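Local atomic coordinates of DNA polymerase sliding clamp 2 (Thermococcus kodakarensis, PDB entry 3LX2), a protein that forms a homotrimeric ring-shaped sliding clamp that probably encircles DNA and tethers the replicative polymerase and other DNA-processing proteins to it. Residues 140-154 against 166-179. Sequence-based numbering, arbitrary orientation.
Sequences ALKRAVKAAKLVSDS and FKAEGNDSEVRTVL
Val151 meets Val175 and Ala168 where helix 138-151 packs on the hairpin of strands 164-169 and 174-179, part of the helix-on-sheet architecture of the PCNA sliding clamp. The helix segment runs within 8° of parallel to strand 166-169, at an axis distance of 7.5 Å, and nearly antiparallel to strand 174-179. Ala144 and Ala147 point at the hairpin and Ala148 lies alongside, its CB 3.9 Å from Ala168 CB; such small side chains are consistent with the short axis distance. Val151, in the last turn, packs over the strand ends beside the 170-173 turn. With CG1 anti to the backbone N (chi1 166°), that methyl rests 3.5 Å from Ser173 O and 3.6 Å from Gly170 N, acceptor and donor of one backbone hydrogen bond. Its other methyl, CG2, meets Val175 CG1 at 3.8 Å, and the same Val175 methyl lies against Ala147 O. Phe166 packs against the first turns of the helix segment: Leu141 CD2 comes to 3.4 Å from its CZ, while Ala144 CB sits 3.7 Å from its CD2, both approaching the ring obliquely. Phe157 adds an edge-to-face contact with this ring. Strand 174-179 also pairs antiparallel with a strand of the second subunit, so the sheet continues across the trimer interface. No direct hydrogen bond joins helix and hairpin; a water bridges them, donating to Leu150 O and hydrogen-bonded to Ser173 OG at 2.7 Å.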
loop_
_atom_site.group_PDB
_atom_site.type_symbol
_atom_site.label_atom_id
_atom_site.label_comp_id
_atom_site.label_asym_id
_atom_site.label_seq_id
_atom_site.Cartn_x
_atom_site.Cartn_y
_atom_site.Cartn_z
ATOM N N ALA A 140 0.076 20.262 -10.640
ATOM C CA ALA A 140 -1.079 21.061 -11.027
ATOM C C ALA A 140 -1.885 20.322 -12.092
ATOM O O ALA A 140 -3.085 20.060 -11.883
ATOM C CB ALA A 140 -0.652 22.454 -11.521
ATOM N N LEU A 141 -1.257 19.980 -13.221
ATOM C CA LEU A 141 -1.925 19.144 -14.212
ATOM C C LEU A 141 -2.513 17.916 -13.574
ATOM O O LEU A 141 -3.668 17.623 -13.799
ATOM C CB LEU A 141 -1.011 18.700 -15.323
ATOM C CG LEU A 141 -0.701 19.772 -16.354
ATOM C CD1 LEU A 141 -0.265 19.112 -17.651
ATOM C CD2 LEU A 141 -1.891 20.706 -16.600
ATOM N N LYS A 142 -1.739 17.189 -12.782
ATOM C CA LYS A 142 -2.254 15.906 -12.285
ATOM C C LYS A 142 -3.491 16.169 -11.455
ATOM O O LYS A 142 -4.337 15.318 -11.335
ATOM C CB LYS A 142 -1.241 15.162 -11.440
ATOM C CG LYS A 142 -0.181 14.471 -12.279
ATOM C CD LYS A 142 0.616 13.460 -11.479
ATOM C CE LYS A 142 1.788 14.060 -10.781
ATOM N NZ LYS A 142 2.698 12.998 -10.231
ATOM N N ARG A 143 -3.589 17.371 -10.906
ATOM C CA ARG A 143 -4.739 17.738 -10.127
ATOM C C ARG A 143 -5.862 17.841 -11.131
ATOM O O ARG A 143 -6.801 17.056 -11.100
ATOM C CB ARG A 143 -4.498 19.081 -9.385
ATOM C CG ARG A 143 -5.727 20.069 -9.250
ATOM C CD ARG A 143 -6.967 19.577 -8.412
ATOM N NE ARG A 143 -6.639 18.940 -7.112
ATOM C CZ ARG A 143 -6.661 19.532 -5.910
ATOM N NH1 ARG A 143 -6.994 20.824 -5.753
ATOM N NH2 ARG A 143 -6.346 18.816 -4.841
ATOM N N ALA A 144 -5.747 18.815 -12.022
ATOM C CA ALA A 144 -6.738 19.075 -13.027
ATOM C C ALA A 144 -7.251 17.761 -13.616
ATOM O O ALA A 144 -8.459 17.445 -13.573
ATOM C CB ALA A 144 -6.153 19.906 -14.091
ATOM N N VAL A 145 -6.329 16.983 -14.153
ATOM C CA VAL A 145 -6.712 15.810 -14.874
ATOM C C VAL A 145 -7.517 14.909 -13.934
ATOM O O VAL A 145 -8.578 14.452 -14.304
ATOM C CB VAL A 145 -5.501 15.118 -15.471
ATOM C CG1 VAL A 145 -5.859 13.765 -15.940
ATOM C CG2 VAL A 145 -4.949 15.962 -16.604
ATOM N N LYS A 146 -7.030 14.694 -12.718
ATOM C CA LYS A 146 -7.676 13.749 -11.803
ATOM C C LYS A 146 -9.078 14.238 -11.334
ATOM O O LYS A 146 -9.949 13.451 -10.994
ATOM C CB LYS A 146 -6.788 13.569 -10.616
ATOM C CG LYS A 146 -6.685 12.183 -10.148
ATOM C CD LYS A 146 -5.493 12.039 -9.222
ATOM C CE LYS A 146 -4.202 11.773 -10.051
ATOM N NZ LYS A 146 -3.098 11.168 -9.235
ATOM N N ALA A 147 -9.287 15.550 -11.361
ATOM C CA ALA A 147 -10.567 16.121 -11.043
ATOM C C ALA A 147 -11.520 15.945 -12.238
ATOM O O ALA A 147 -12.721 15.716 -12.070
ATOM C CB ALA A 147 -10.400 17.581 -10.667
ATOM N N ALA A 148 -10.979 16.042 -13.442
ATOM C CA ALA A 148 -11.799 15.788 -14.625
ATOM C C ALA A 148 -12.335 14.346 -14.549
ATOM O O ALA A 148 -13.553 14.155 -14.522
ATOM C CB ALA A 148 -11.033 16.044 -15.921
ATOM N N LYS A 149 -11.431 13.364 -14.426
ATOM C CA LYS A 149 -11.816 11.959 -14.431
ATOM C C LYS A 149 -13.077 11.663 -13.630
ATOM O O LYS A 149 -13.852 10.795 -14.018
ATOM C CB LYS A 149 -10.678 11.021 -13.957
ATOM C CG LYS A 149 -11.111 9.549 -13.803
ATOM C CD LYS A 149 -10.101 8.505 -14.301
ATOM C CE LYS A 149 -8.990 8.274 -13.249
ATOM N NZ LYS A 149 -8.680 6.845 -13.115
ATOM N N LEU A 150 -13.269 12.336 -12.506
ATOM C CA LEU A 150 -14.435 12.109 -11.696
ATOM C C LEU A 150 -15.708 12.504 -12.421
ATOM O O LEU A 150 -16.778 11.988 -12.156
ATOM C CB LEU A 150 -14.323 12.919 -10.430
ATOM C CG LEU A 150 -14.154 12.189 -9.106
ATOM C CD1 LEU A 150 -13.448 10.834 -9.190
ATOM C CD2 LEU A 150 -13.443 13.110 -8.128
ATOM N N VAL A 151 -15.578 13.419 -13.355
ATOM C CA VAL A 151 -16.710 14.026 -13.946
ATOM C C VAL A 151 -16.966 13.497 -15.335
ATOM O O VAL A 151 -18.133 13.398 -15.733
ATOM C CB VAL A 151 -16.516 15.522 -13.911
ATOM C CG1 VAL A 151 -17.493 16.267 -14.808
ATOM C CG2 VAL A 151 -16.655 15.955 -12.471
ATOM N N SER A 152 -15.899 13.101 -16.047
ATOM C CA SER A 152 -15.977 12.809 -17.473
ATOM C C SER A 152 -14.800 12.016 -17.969
ATOM O O SER A 152 -13.819 11.864 -17.279
ATOM C CB SER A 152 -16.036 14.108 -18.249
ATOM O OG SER A 152 -16.035 13.869 -19.651
ATOM N N ASP A 153 -14.880 11.555 -19.199
ATOM C CA ASP A 153 -13.763 10.894 -19.845
ATOM C C ASP A 153 -12.989 11.905 -20.709
ATOM O O ASP A 153 -11.943 11.601 -21.273
ATOM C CB ASP A 153 -14.280 9.717 -20.688
ATOM C CG ASP A 153 -15.507 10.112 -21.579
ATOM O OD1 ASP A 153 -16.647 10.370 -21.047
ATOM O OD2 ASP A 153 -15.319 10.155 -22.821
ATOM N N SER A 154 -13.493 13.128 -20.759
ATOM C CA SER A 154 -12.909 14.166 -21.589
ATOM C C SER A 154 -12.527 15.318 -20.718
ATOM O O SER A 154 -13.214 15.566 -19.724
ATOM C CB SER A 154 -13.934 14.648 -22.580
ATOM O OG SER A 154 -13.947 13.759 -23.666
ATOM N N PHE A 166 -8.833 24.253 -16.884
ATOM C CA PHE A 166 -9.146 22.867 -17.238
ATOM C C PHE A 166 -10.530 22.377 -16.741
ATOM O O PHE A 166 -10.749 22.239 -15.537
ATOM C CB PHE A 166 -8.124 21.960 -16.603
ATOM C CG PHE A 166 -6.738 22.390 -16.822
ATOM C CD1 PHE A 166 -6.088 22.081 -18.015
ATOM C CD2 PHE A 166 -6.064 23.117 -15.838
ATOM C CE1 PHE A 166 -4.779 22.488 -18.226
ATOM C CE2 PHE A 166 -4.766 23.510 -16.043
ATOM C CZ PHE A 166 -4.121 23.194 -17.244
ATOM N N LYS A 167 -11.450 22.096 -17.660
ATOM C CA LYS A 167 -12.819 21.779 -17.256
ATOM C C LYS A 167 -13.385 20.582 -17.935
ATOM O O LYS A 167 -13.021 20.218 -19.045
ATOM C CB LYS A 167 -13.782 22.957 -17.426
ATOM C CG LYS A 167 -14.359 23.193 -18.826
ATOM C CD LYS A 167 -15.009 24.630 -18.899
ATOM C CE LYS A 167 -16.299 24.701 -19.803
ATOM N NZ LYS A 167 -16.546 26.091 -20.417
ATOM N N ALA A 168 -14.287 19.966 -17.200
ATOM C CA ALA A 168 -14.985 18.804 -17.664
ATOM C C ALA A 168 -16.475 18.996 -17.407
ATOM O O ALA A 168 -16.896 19.758 -16.520
ATOM C CB ALA A 168 -14.448 17.563 -16.983
ATOM N N GLU A 169 -17.273 18.323 -18.217
ATOM C CA GLU A 169 -18.709 18.318 -18.003
ATOM C C GLU A 169 -19.299 16.944 -18.307
ATOM O O GLU A 169 -19.038 16.352 -19.347
ATOM C CB GLU A 169 -19.394 19.459 -18.754
ATOM C CG GLU A 169 -20.872 19.629 -18.245
ATOM C CD GLU A 169 -21.678 20.838 -18.827
ATOM O OE1 GLU A 169 -21.129 21.684 -19.593
ATOM O OE2 GLU A 169 -22.885 20.934 -18.482
ATOM N N GLY A 170 -20.075 16.446 -17.349
ATOM C CA GLY A 170 -20.824 15.187 -17.457
ATOM C C GLY A 170 -22.327 15.384 -17.469
ATOM O O GLY A 170 -22.809 16.522 -17.553
ATOM N N ASN A 171 -23.065 14.269 -17.408
ATOM C CA ASN A 171 -24.512 14.305 -17.335
ATOM C C ASN A 171 -25.038 15.256 -16.231
ATOM O O ASN A 171 -25.902 16.141 -16.502
ATOM C CB ASN A 171 -25.131 12.881 -17.304
ATOM C CG ASN A 171 -24.785 12.024 -16.015
ATOM O OD1 ASN A 171 -23.664 12.034 -15.465
ATOM N ND2 ASN A 171 -25.771 11.205 -15.591
ATOM N N ASP A 172 -24.471 15.145 -15.024
ATOM C CA ASP A 172 -24.971 15.931 -13.890
ATOM C C ASP A 172 -23.912 16.641 -13.012
ATOM O O ASP A 172 -24.201 17.016 -11.867
ATOM C CB ASP A 172 -25.794 15.020 -12.999
ATOM C CG ASP A 172 -25.018 13.845 -12.513
ATOM O OD1 ASP A 172 -23.864 13.630 -12.978
ATOM O OD2 ASP A 172 -25.557 13.110 -11.664
ATOM N N SER A 173 -22.692 16.792 -13.522
ATOM C CA SER A 173 -21.620 17.449 -12.759
ATOM C C SER A 173 -20.661 18.207 -13.679
ATOM O O SER A 173 -20.570 17.926 -14.894
ATOM C CB SER A 173 -20.884 16.461 -11.826
ATOM O OG SER A 173 -20.428 15.261 -12.465
ATOM N N GLU A 174 -19.954 19.183 -13.118
ATOM C CA GLU A 174 -18.914 19.851 -13.871
ATOM C C GLU A 174 -17.725 20.252 -12.979
ATOM O O GLU A 174 -17.878 20.370 -11.767
ATOM C CB GLU A 174 -19.519 20.995 -14.719
ATOM C CG GLU A 174 -19.617 22.400 -14.141
ATOM C CD GLU A 174 -20.657 23.239 -14.904
ATOM O OE1 GLU A 174 -21.800 22.756 -15.050
ATOM O OE2 GLU A 174 -20.361 24.355 -15.382
ATOM N N VAL A 175 -16.532 20.422 -13.554
ATOM C CA VAL A 175 -15.393 20.809 -12.736
ATOM C C VAL A 175 -14.404 21.723 -13.439
ATOM O O VAL A 175 -13.797 21.375 -14.439
ATOM C CB VAL A 175 -14.719 19.602 -12.027
ATOM C CG1 VAL A 175 -14.073 18.633 -13.021
ATOM C CG2 VAL A 175 -13.748 20.071 -10.971
ATOM N N ARG A 176 -14.280 22.918 -12.905
ATOM C CA ARG A 176 -13.331 23.890 -13.389
ATOM C C ARG A 176 -12.117 23.954 -12.387
ATOM O O ARG A 176 -12.269 24.131 -11.171
ATOM C CB ARG A 176 -14.077 25.219 -13.522
ATOM C CG ARG A 176 -13.436 26.295 -14.322
ATOM C CD ARG A 176 -14.403 27.488 -14.532
ATOM N NE ARG A 176 -15.125 27.369 -15.817
ATOM C CZ ARG A 176 -15.120 28.285 -16.799
ATOM N NH1 ARG A 176 -14.444 29.421 -16.629
ATOM N NH2 ARG A 176 -15.805 28.082 -17.940
ATOM N N THR A 177 -10.929 23.719 -12.911
ATOM C CA THR A 177 -9.701 24.118 -12.237
ATOM C C THR A 177 -9.140 25.275 -13.042
ATOM O O THR A 177 -8.970 25.146 -14.274
ATOM C CB THR A 177 -8.659 23.026 -12.261
ATOM O OG1 THR A 177 -9.032 21.966 -11.378
ATOM C CG2 THR A 177 -7.354 23.596 -11.816
ATOM N N VAL A 178 -8.840 26.399 -12.375
ATOM C CA VAL A 178 -8.329 27.576 -13.100
ATOM C C VAL A 178 -7.046 28.221 -12.552
ATOM O O VAL A 178 -6.978 28.609 -11.380
ATOM C CB VAL A 178 -9.452 28.601 -13.360
ATOM C CG1 VAL A 178 -10.250 28.869 -12.094
ATOM C CG2 VAL A 178 -8.899 29.890 -13.941
ATOM N N LEU A 179 -6.043 28.339 -13.428
ATOM C CA LEU A 179 -4.709 28.872 -13.104
ATOM C C LEU A 179 -4.413 30.205 -13.739
ATOM O O LEU A 179 -4.595 30.395 -14.946
ATOM C CB LEU A 179 -3.626 27.942 -13.617
ATOM C CG LEU A 179 -3.542 26.522 -13.115
ATOM C CD1 LEU A 179 -2.167 26.005 -13.475
ATOM C CD2 LEU A 179 -3.789 26.485 -11.590
HETATM O O HOH W 1 -19.152 13.390 -10.958
#